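Local coordinates for uncharacterized protein Dfer_1899 (Dyadobacter fermentans, PDB 5HX0) that is of unknown function but, as a sialidase-like beta-propeller protein with a BNR repeat-like domain, may recognise or process glycans, at residues L280-I291 against A303-M314; S327-I337 against T364-V372. All coordinates share one frame; numbering follows the deposited sequence. Where two conformers were deposited one is given.

Contact 1: residues L280-I291 against A303-M314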
loop_
_atom_site.group_PDB
_atom_site.type_symbol
_atom_site.label_atom_id
_atom_site.label_comp_id
_atom_site.label_asym_id
_atom_site.label_seq_id
_atom_site.Cartn_x
_atom_site.Cartn_y
_atom_site.Cartn_z
ATOM N N LEU A 280 3.663 -28.178 14.121
ATOM C CA LEU A 280 4.824 -27.728 13.355
ATOM C C LEU A 280 4.837 -28.261 11.924
ATOM O O LEU A 280 4.702 -29.469 11.698
ATOM C CB LEU A 280 6.107 -28.154 14.060
ATOM C CG LEU A 280 6.140 -27.944 15.574
ATOM C CD1 LEU A 280 7.348 -28.631 16.161
ATOM C CD2 LEU A 280 6.160 -26.450 15.904
ATOM N N ARG A 281 5.009 -27.352 10.966
ATOM C CA ARG A 281 5.345 -27.712 9.590
ATOM C C ARG A 281 6.842 -28.007 9.473
ATOM O O ARG A 281 7.670 -27.311 10.062
ATOM C CB ARG A 281 4.971 -26.570 8.644
ATOM C CG ARG A 281 5.494 -26.735 7.207
ATOM C CD ARG A 281 5.093 -25.537 6.335
ATOM N NE ARG A 281 5.641 -25.672 4.987
ATOM C CZ ARG A 281 5.304 -24.904 3.949
ATOM N NH1 ARG A 281 4.426 -23.926 4.096
ATOM N NH2 ARG A 281 5.836 -25.124 2.753
ATOM N N THR A 282 7.195 -29.031 8.704
ATOM C CA THR A 282 8.592 -29.425 8.572
ATOM C C THR A 282 9.066 -29.281 7.128
ATOM O O THR A 282 8.271 -29.220 6.189
ATOM C CB THR A 282 8.832 -30.884 9.013
ATOM O OG1 THR A 282 7.963 -31.755 8.280
ATOM C CG2 THR A 282 8.609 -31.067 10.522
ATOM N N ALA A 283 10.385 -29.250 6.967
ATOM C CA ALA A 283 11.046 -29.476 5.686
ATOM C C ALA A 283 12.095 -30.557 5.901
ATOM O O ALA A 283 12.754 -30.587 6.944
ATOM C CB ALA A 283 11.694 -28.187 5.130
ATOM N N GLY A 284 12.219 -31.468 4.939
ATOM C CA GLY A 284 13.159 -32.565 5.084
ATOM C C GLY A 284 12.628 -33.762 5.840
ATOM O O GLY A 284 13.416 -34.623 6.241
ATOM N N LEU A 285 11.321 -33.845 6.060
ATOM C CA LEU A 285 10.746 -34.980 6.764
ATOM C C LEU A 285 9.483 -35.451 6.061
ATOM O O LEU A 285 8.524 -35.883 6.703
ATOM C CB LEU A 285 10.457 -34.643 8.230
ATOM C CG LEU A 285 10.300 -35.796 9.232
ATOM C CD1 LEU A 285 11.579 -36.653 9.280
ATOM C CD2 LEU A 285 9.986 -35.257 10.622
ATOM N N GLY A 286 9.471 -35.385 4.733
ATOM C CA GLY A 286 8.366 -35.938 3.962
ATOM C C GLY A 286 7.027 -35.306 4.250
ATOM O O GLY A 286 6.002 -36.000 4.215
ATOM N N ASP A 287 7.014 -34.008 4.581
ATOM C CA ASP A 287 5.809 -33.262 4.950
ATOM C C ASP A 287 5.139 -33.814 6.211
ATOM O O ASP A 287 3.928 -33.632 6.413
ATOM C CB ASP A 287 4.798 -33.209 3.794
ATOM C CG ASP A 287 3.752 -32.093 3.979
ATOM O OD1 ASP A 287 4.068 -31.091 4.648
ATOM O OD2 ASP A 287 2.617 -32.215 3.477
ATOM N N GLN A 288 5.896 -34.485 7.070
ATOM C CA GLN A 288 5.325 -34.989 8.309
ATOM C C GLN A 288 4.986 -33.828 9.239
ATOM O O GLN A 288 5.841 -32.986 9.532
ATOM C CB GLN A 288 6.307 -35.940 8.986
ATOM C CG GLN A 288 5.813 -36.508 10.282
ATOM C CD GLN A 288 4.795 -37.605 10.091
ATOM O OE1 GLN A 288 4.007 -37.878 10.986
ATOM N NE2 GLN A 288 4.810 -38.246 8.926
ATOM N N ALA A 289 3.739 -33.787 9.709
ATOM C CA ALA A 289 3.330 -32.763 10.659
ATOM C C ALA A 289 3.795 -33.171 12.055
ATOM O O ALA A 289 3.583 -34.314 12.478
ATOM C CB ALA A 289 1.810 -32.595 10.616
ATOM N N CYS A 290 4.435 -32.256 12.773
ATOM C CA CYS A 290 5.034 -32.613 14.054
ATOM C C CYS A 290 4.441 -31.798 15.199
ATOM O O CYS A 290 3.723 -30.813 15.000
ATOM C CB CYS A 290 6.559 -32.434 14.015
ATOM S SG CYS A 290 7.350 -33.650 12.918
ATOM N N ILE A 291 4.766 -32.221 16.419
ATOM C CA ILE A 291 4.253 -31.566 17.619
ATOM C C ILE A 291 5.382 -31.493 18.638
ATOM O O ILE A 291 6.234 -32.387 18.705
ATOM C CB ILE A 291 3.022 -32.322 18.179
ATOM C CG1 ILE A 291 2.351 -31.547 19.311
ATOM C CG2 ILE A 291 3.416 -33.753 18.624
ATOM C CD1 ILE A 291 1.021 -32.152 19.789
ATOM N N ALA A 303 11.129 -33.470 23.579
ATOM C CA ALA A 303 11.532 -33.751 22.202
ATOM C C ALA A 303 10.347 -33.652 21.248
ATOM O O ALA A 303 9.223 -34.045 21.582
ATOM C CB ALA A 303 12.156 -35.146 22.117
ATOM N N TRP A 304 10.591 -33.122 20.050
ATOM C CA TRP A 304 9.502 -33.050 19.076
ATOM C C TRP A 304 9.163 -34.459 18.579
ATOM O O TRP A 304 10.015 -35.351 18.561
ATOM C CB TRP A 304 9.873 -32.124 17.906
ATOM C CG TRP A 304 11.141 -32.524 17.197
ATOM C CD1 TRP A 304 12.431 -32.135 17.508
ATOM C CD2 TRP A 304 11.254 -33.407 16.079
ATOM N NE1 TRP A 304 13.323 -32.718 16.640
ATOM C CE2 TRP A 304 12.628 -33.509 15.759
ATOM C CE3 TRP A 304 10.326 -34.125 15.316
ATOM C CZ2 TRP A 304 13.093 -34.299 14.702
ATOM C CZ3 TRP A 304 10.790 -34.909 14.270
ATOM C CH2 TRP A 304 12.163 -34.984 13.972
ATOM N N GLU A 305 7.896 -34.668 18.202
ATOM C CA GLU A 305 7.411 -35.972 17.733
ATOM C C GLU A 305 6.696 -35.830 16.399
ATOM O O GLU A 305 6.017 -34.832 16.151
ATOM C CB GLU A 305 6.388 -36.612 18.685
ATOM C CG GLU A 305 6.792 -36.818 20.115
ATOM C CD GLU A 305 5.614 -37.334 20.950
ATOM O OE1 GLU A 305 4.776 -38.085 20.400
ATOM O OE2 GLU A 305 5.515 -36.975 22.145
ATOM N N LYS A 306 6.774 -36.874 15.575
ATOM C CA LYS A 306 5.865 -36.968 14.431
ATOM C C LYS A 306 4.448 -37.257 14.917
ATOM O O LYS A 306 4.235 -38.142 15.760
ATOM C CB LYS A 306 6.308 -38.071 13.469
ATOM C CG LYS A 306 7.703 -37.913 12.908
ATOM C CD LYS A 306 8.043 -39.090 12.030
ATOM C CE LYS A 306 9.456 -39.551 12.313
ATOM N NZ LYS A 306 9.798 -40.733 11.505
HETATM N N MSE A 307 3.476 -36.538 14.376
HETATM C CA MSE A 307 2.085 -36.824 14.724
HETATM C C MSE A 307 1.529 -38.031 13.982
HETATM O O MSE A 307 0.521 -38.610 14.404
HETATM C CB MSE A 307 1.213 -35.592 14.481
HETATM C CG MSE A 307 1.429 -34.575 15.581
HETATM SE SE MSE A 307 0.004 -33.249 15.658
HETATM C CE MSE A 307 0.603 -32.277 14.105
ATOM N N GLY A 308 2.191 -38.428 12.900
ATOM C CA GLY A 308 1.791 -39.597 12.138
ATOM C C GLY A 308 1.011 -39.322 10.873
ATOM O O GLY A 308 0.388 -40.245 10.344
ATOM N N PHE A 309 1.016 -38.089 10.369
ATOM C CA PHE A 309 0.319 -37.788 9.123
ATOM C C PHE A 309 1.035 -36.652 8.402
ATOM O O PHE A 309 1.862 -35.948 8.989
ATOM C CB PHE A 309 -1.149 -37.430 9.369
ATOM C CG PHE A 309 -1.358 -36.172 10.202
ATOM C CD1 PHE A 309 -1.462 -36.244 11.587
ATOM C CD2 PHE A 309 -1.495 -34.931 9.589
ATOM C CE1 PHE A 309 -1.674 -35.088 12.346
ATOM C CE2 PHE A 309 -1.718 -33.763 10.337
ATOM C CZ PHE A 309 -1.800 -33.839 11.714
ATOM N N GLN A 310 0.709 -36.496 7.115
ATOM C CA GLN A 310 1.207 -35.401 6.288
ATOM C C GLN A 310 0.209 -34.250 6.266
ATOM O O GLN A 310 -1.006 -34.460 6.163
ATOM C CB GLN A 310 1.445 -35.849 4.843
ATOM C CG GLN A 310 2.501 -36.902 4.627
ATOM C CD GLN A 310 2.644 -37.259 3.150
ATOM O OE1 GLN A 310 1.696 -37.727 2.522
ATOM N NE2 GLN A 310 3.824 -37.012 2.586
ATOM N N GLY A 311 0.733 -33.042 6.337
ATOM C CA GLY A 311 -0.058 -31.834 6.189
ATOM C C GLY A 311 0.688 -30.641 6.741
ATOM O O GLY A 311 1.585 -30.766 7.583
ATOM N N HIS A 312 0.299 -29.463 6.259
ATOM C CA HIS A 312 0.880 -28.203 6.693
ATOM C C HIS A 312 0.134 -27.029 6.052
ATOM O O HIS A 312 -0.543 -27.188 5.053
ATOM C CB HIS A 312 2.368 -28.108 6.310
ATOM C CG HIS A 312 2.599 -27.851 4.854
ATOM N ND1 HIS A 312 3.046 -28.829 3.992
ATOM C CD2 HIS A 312 2.462 -26.725 4.108
ATOM C CE1 HIS A 312 3.175 -28.320 2.778
ATOM N NE2 HIS A 312 2.825 -27.045 2.819
ATOM N N PRO A 313 0.246 -25.836 6.648
ATOM C CA PRO A 313 0.662 -25.667 8.031
ATOM C C PRO A 313 -0.544 -26.019 8.909
ATOM O O PRO A 313 -1.611 -26.310 8.365
ATOM C CB PRO A 313 1.016 -24.178 8.113
ATOM C CG PRO A 313 0.025 -23.536 7.151
ATOM C CD PRO A 313 -0.193 -24.573 6.033
HETATM N N MSE A 314 -0.387 -25.968 10.223
HETATM C CA MSE A 314 -1.436 -26.376 11.150
HETATM C C MSE A 314 -2.027 -25.166 11.875
HETATM O O MSE A 314 -1.322 -24.179 12.099
HETATM C CB MSE A 314 -0.889 -27.386 12.183
HETATM C CG MSE A 314 -1.120 -28.881 11.816
HETATM SE SE MSE A 314 -0.139 -29.409 10.239
HETATM C CE MSE A 314 1.705 -29.001 10.740
#
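Ala289 lies in the tightly packed part of the contact, on the third strand of a propeller blade whose outermost strand, 305-307, pairs with it as an antiparallel hairpin. The pairing carries a beta bulge: Ala289 N bonds to Phe309 O at 3.0 Å, while Met307 N returns a bond to Ala289 O. The small methyl suits this place, since Ala289 CB is met by the selenomethionine methyls of Met307 and Met314, with Met314 CE 3.6 Å away, and makes an off-centre CH-pi contact with the Phe309 ring. The flexible chains of the two selenomethionines fill the greasy side of the sheet, which continues onto Leu326 of the next blade.

The other side is looser and opens to solvent, with Lys306 exposed and Leu285 and Trp304 partly so. There Leu285 CD2 reaches the Trp304 ring obliquely, at 3.8 Å from CZ3. Gln288, in the conformer given, crosses the aliphatic stem of Lys306 and turns OE1 back toward Gly308 N.

Near strand 262-270 of the same blade, the extended Arg281 spreads its guanidinium flat over one face of His312, centres 3.8 Å apart, while Glu265 takes its NH1 in a salt bridge. Asp287 fixes the rotation of that imidazole from its edge: His312 ND1 donates to the syn side of Asp287 OD1 at 2.6 Å, 29° out of the carboxylate plane, which stands 76° to the ring.

Contact 2: residues S327-I337 against T364-V372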
loop_
_atom_site.group_PDB
_atom_site.type_symbol
_atom_site.label_atom_id
_atom_site.label_comp_id
_atom_site.label_asym_id
_atom_site.label_seq_id
_atom_site.Cartn_x
_atom_site.Cartn_y
_atom_site.Cartn_z
ATOM N N SER A 327 -6.673 -27.988 11.978
ATOM C CA SER A 327 -6.856 -27.999 10.533
ATOM C C SER A 327 -5.520 -27.773 9.835
ATOM O O SER A 327 -4.617 -27.126 10.379
ATOM C CB SER A 327 -7.873 -26.940 10.096
ATOM O OG SER A 327 -7.486 -25.661 10.535
ATOM N N TYR A 328 -5.403 -28.309 8.621
ATOM C CA TYR A 328 -4.154 -28.224 7.869
ATOM C C TYR A 328 -4.403 -28.367 6.378
ATOM O O TYR A 328 -5.394 -28.955 5.944
ATOM C CB TYR A 328 -3.149 -29.293 8.310
ATOM C CG TYR A 328 -3.759 -30.656 8.555
ATOM C CD1 TYR A 328 -4.333 -30.959 9.784
ATOM C CD2 TYR A 328 -3.718 -31.643 7.584
ATOM C CE1 TYR A 328 -4.883 -32.203 10.035
ATOM C CE2 TYR A 328 -4.278 -32.918 7.831
ATOM C CZ TYR A 328 -4.850 -33.176 9.060
ATOM O OH TYR A 328 -5.408 -34.408 9.354
ATOM N N GLY A 329 -3.464 -27.829 5.594
ATOM C CA GLY A 329 -3.491 -28.045 4.166
ATOM C C GLY A 329 -2.963 -29.421 3.807
ATOM O O GLY A 329 -2.125 -30.002 4.505
ATOM N N TYR A 330 -3.471 -29.960 2.705
ATOM C CA TYR A 330 -3.053 -31.275 2.221
ATOM C C TYR A 330 -2.577 -31.107 0.783
ATOM O O TYR A 330 -3.357 -31.200 -0.168
ATOM C CB TYR A 330 -4.180 -32.295 2.314
ATOM C CG TYR A 330 -3.706 -33.716 2.127
ATOM C CD1 TYR A 330 -2.966 -34.355 3.110
ATOM C CD2 TYR A 330 -3.997 -34.418 0.963
ATOM C CE1 TYR A 330 -2.542 -35.687 2.947
ATOM C CE2 TYR A 330 -3.576 -35.731 0.794
ATOM C CZ TYR A 330 -2.854 -36.357 1.787
ATOM O OH TYR A 330 -2.444 -37.661 1.609
ATOM N N ARG A 331 -1.279 -30.887 0.628
ATOM C CA ARG A 331 -0.699 -30.605 -0.682
ATOM C C ARG A 331 -0.161 -31.879 -1.309
ATOM O O ARG A 331 0.983 -31.962 -1.736
ATOM C CB ARG A 331 0.376 -29.528 -0.560
ATOM C CG ARG A 331 -0.231 -28.110 -0.352
ATOM C CD ARG A 331 0.782 -27.138 0.253
ATOM N NE ARG A 331 0.384 -25.740 0.097
ATOM C CZ ARG A 331 1.177 -24.688 0.330
ATOM N NH1 ARG A 331 0.714 -23.458 0.127
ATOM N NH2 ARG A 331 2.425 -24.852 0.772
ATOM N N HIS A 332 -1.007 -32.908 -1.302
ATOM C CA HIS A 332 -0.762 -34.175 -1.987
ATOM C C HIS A 332 -2.060 -34.569 -2.670
ATOM O O HIS A 332 -3.113 -33.999 -2.393
ATOM C CB HIS A 332 -0.302 -35.255 -1.005
ATOM C CG HIS A 332 0.764 -34.780 -0.073
ATOM N ND1 HIS A 332 2.100 -34.807 -0.401
ATOM C CD2 HIS A 332 0.687 -34.200 1.147
ATOM C CE1 HIS A 332 2.807 -34.304 0.596
ATOM N NE2 HIS A 332 1.972 -33.919 1.546
ATOM N N LYS A 333 -1.997 -35.537 -3.581
ATOM C CA LYS A 333 -3.227 -36.013 -4.222
ATOM C C LYS A 333 -4.104 -36.748 -3.223
ATOM O O LYS A 333 -3.623 -37.595 -2.473
ATOM C CB LYS A 333 -2.920 -36.940 -5.413
ATOM C CG LYS A 333 -2.023 -36.330 -6.484
ATOM C CD LYS A 333 -2.437 -34.899 -6.847
ATOM C CE LYS A 333 -3.058 -34.793 -8.249
ATOM N NZ LYS A 333 -3.620 -33.416 -8.523
ATOM N N PRO A 334 -5.396 -36.426 -3.195
ATOM C CA PRO A 334 -6.070 -35.346 -3.918
ATOM C C PRO A 334 -5.932 -34.023 -3.160
ATOM O O PRO A 334 -6.196 -33.994 -1.952
ATOM C CB PRO A 334 -7.522 -35.811 -3.953
ATOM C CG PRO A 334 -7.680 -36.604 -2.710
ATOM C CD PRO A 334 -6.327 -37.180 -2.344
ATOM N N LEU A 335 -5.537 -32.966 -3.859
ATOM C CA LEU A 335 -5.165 -31.706 -3.213
ATOM C C LEU A 335 -6.336 -31.076 -2.477
ATOM O O LEU A 335 -7.426 -30.951 -3.033
ATOM C CB LEU A 335 -4.661 -30.729 -4.260
ATOM C CG LEU A 335 -3.421 -31.145 -5.041
ATOM C CD1 LEU A 335 -3.264 -30.238 -6.246
ATOM C CD2 LEU A 335 -2.213 -31.037 -4.128
ATOM N N GLY A 336 -6.099 -30.641 -1.237
ATOM C CA GLY A 336 -7.133 -29.894 -0.533
ATOM C C GLY A 336 -6.841 -29.577 0.922
ATOM O O GLY A 336 -5.721 -29.186 1.279
ATOM N N ILE A 337 -7.857 -29.756 1.769
ATOM C CA ILE A 337 -7.870 -29.260 3.142
ATOM C C ILE A 337 -8.380 -30.382 4.018
ATOM O O ILE A 337 -9.381 -31.016 3.676
ATOM C CB ILE A 337 -8.789 -28.027 3.320
ATOM C CG1 ILE A 337 -8.556 -26.942 2.244
ATOM C CG2 ILE A 337 -8.714 -27.484 4.773
ATOM C CD1 ILE A 337 -7.188 -26.237 2.277
ATOM N N THR A 364 -0.786 -27.063 -6.068
ATOM C CA THR A 364 -0.409 -27.068 -4.659
ATOM C C THR A 364 -0.460 -25.681 -4.016
ATOM O O THR A 364 -0.270 -25.572 -2.797
ATOM C CB THR A 364 0.997 -27.654 -4.517
ATOM O OG1 THR A 364 1.885 -26.910 -5.354
ATOM C CG2 THR A 364 1.017 -29.136 -4.949
ATOM N N ASP A 365 -0.720 -24.621 -4.789
ATOM C CA ASP A 365 -0.770 -23.258 -4.247
ATOM C C ASP A 365 -2.164 -23.028 -3.653
ATOM O O ASP A 365 -3.031 -22.361 -4.221
ATOM C CB ASP A 365 -0.406 -22.258 -5.341
ATOM C CG ASP A 365 -0.186 -20.843 -4.823
ATOM O OD1 ASP A 365 -0.059 -20.638 -3.601
ATOM O OD2 ASP A 365 -0.109 -19.921 -5.675
ATOM N N LEU A 366 -2.365 -23.591 -2.464
ATOM C CA LEU A 366 -3.622 -23.530 -1.719
ATOM C C LEU A 366 -3.300 -23.905 -0.280
ATOM O O LEU A 366 -2.161 -24.255 0.036
ATOM C CB LEU A 366 -4.691 -24.467 -2.321
ATOM C CG LEU A 366 -4.285 -25.916 -2.643
ATOM C CD1 LEU A 366 -4.100 -26.786 -1.382
ATOM C CD2 LEU A 366 -5.310 -26.608 -3.583
ATOM N N GLY A 367 -4.320 -23.876 0.583
ATOM C CA GLY A 367 -4.176 -24.354 1.945
ATOM C C GLY A 367 -4.159 -23.272 3.006
ATOM O O GLY A 367 -4.960 -22.329 2.964
ATOM N N TYR A 368 -3.246 -23.395 3.966
ATOM C CA TYR A 368 -3.150 -22.470 5.093
ATOM C C TYR A 368 -4.506 -22.239 5.780
ATOM O O TYR A 368 -4.931 -21.088 5.923
ATOM C CB TYR A 368 -2.554 -21.143 4.636
ATOM C CG TYR A 368 -1.055 -21.172 4.383
ATOM C CD1 TYR A 368 -0.493 -22.037 3.445
ATOM C CD2 TYR A 368 -0.200 -20.347 5.111
ATOM C CE1 TYR A 368 0.888 -22.073 3.215
ATOM C CE2 TYR A 368 1.170 -20.370 4.895
ATOM C CZ TYR A 368 1.708 -21.235 3.949
ATOM O OH TYR A 368 3.070 -21.236 3.748
ATOM N N PRO A 369 -5.178 -23.295 6.222
ATOM C CA PRO A 369 -6.485 -23.085 6.856
ATOM C C PRO A 369 -6.379 -22.403 8.216
ATOM O O PRO A 369 -5.371 -22.477 8.921
ATOM C CB PRO A 369 -7.071 -24.502 6.977
ATOM C CG PRO A 369 -5.844 -25.379 7.087
ATOM C CD PRO A 369 -4.816 -24.723 6.183
ATOM N N TRP A 370 -7.479 -21.759 8.587
ATOM C CA TRP A 370 -7.596 -21.033 9.845
ATOM C C TRP A 370 -9.067 -21.047 10.235
ATOM O O TRP A 370 -9.911 -20.591 9.456
ATOM C CB TRP A 370 -7.074 -19.590 9.681
ATOM C CG TRP A 370 -6.749 -18.884 10.971
ATOM C CD1 TRP A 370 -7.623 -18.513 11.955
ATOM C CD2 TRP A 370 -5.451 -18.461 11.400
ATOM N NE1 TRP A 370 -6.935 -17.867 12.984
ATOM C CE2 TRP A 370 -5.601 -17.827 12.655
ATOM C CE3 TRP A 370 -4.175 -18.532 10.829
ATOM C CZ2 TRP A 370 -4.514 -17.267 13.345
ATOM C CZ3 TRP A 370 -3.111 -17.987 11.513
ATOM C CH2 TRP A 370 -3.282 -17.361 12.755
ATOM N N ALA A 371 -9.382 -21.580 11.414
ATOM C CA ALA A 371 -10.772 -21.789 11.801
ATOM C C ALA A 371 -11.221 -20.756 12.826
ATOM O O ALA A 371 -10.418 -20.227 13.603
ATOM C CB ALA A 371 -10.985 -23.195 12.365
ATOM N N VAL A 372 -12.524 -20.490 12.836
ATOM C CA VAL A 372 -13.132 -19.593 13.812
ATOM C C VAL A 372 -14.493 -20.154 14.198
ATOM O O VAL A 372 -15.204 -20.725 13.365
ATOM C CB VAL A 372 -13.243 -18.149 13.258
ATOM C CG1 VAL A 372 -14.108 -18.134 12.019
ATOM C CG2 VAL A 372 -13.806 -17.216 14.336
HETATM O O HOH W 1 3.304 -21.571 0.655
#
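This is a buried contact between neighbouring sheets, in which the hairpin of strands 324-330 and 336-342 packs against the start of strand 367-375; no backbone hydrogen bond joins the two segments. Arg331 provides the polar grip. Its chain, extended from CG to NE, brings NE and NH1 side-on to one carbonyl, Leu366 O, at 2.9 Å from NE and 3.0 Å from NH1, with the oxygen tilted 16° from the guanidinium plane. A planar group with several N-H bonds suits this task, since NH1 also reaches a water that donates to Tyr368 OH, itself hydrogen-bonded to Glu265, and the same nitrogen lies at the edge of the Tyr368 ring, 3.4 Å from CE1.

In the beta-propeller, strand 367-375 begins the next blade, and its Pro369 closes the interface against the preceding one. The rigid pyrrolidine ring lies along the backbone there, with CG 3.3 Å from Tyr328 N and CD 3.4 Å from Gly329 N. Gly329 and Gly367 face each other with their CA atoms 4.4 Å apart, a spacing that leaves little room for a side chain on either. Ile337 CD1 comes within 3.6 Å of Gly367 CA, while Leu335 CD2 meets Thr364 CG2 at 3.8 Å.

Overall arrangement
From the N terminus, the chain first enters contact 1, where strands 276-283 and 288-294 run side by side; after strand 288-294 the chain loops back to edge strand 305-307 and then leaves the blade through 308-314. Contact 2 comes next in series, neither nested nor crossed: its hairpin at 327-337 joins the middle strands of the next blade, and 26 residues later 364-372 passes into the sheet that also holds the N-terminal strand 42-51. Contact 1 thus lies largely within a blade, contact 2 between blades. Their centres are about 14 Å apart, and they meet through a probable hydrogen bond of Asp287 OD2 with His332 NE2 and a weak one of His312 NE2 with Arg331 NH2.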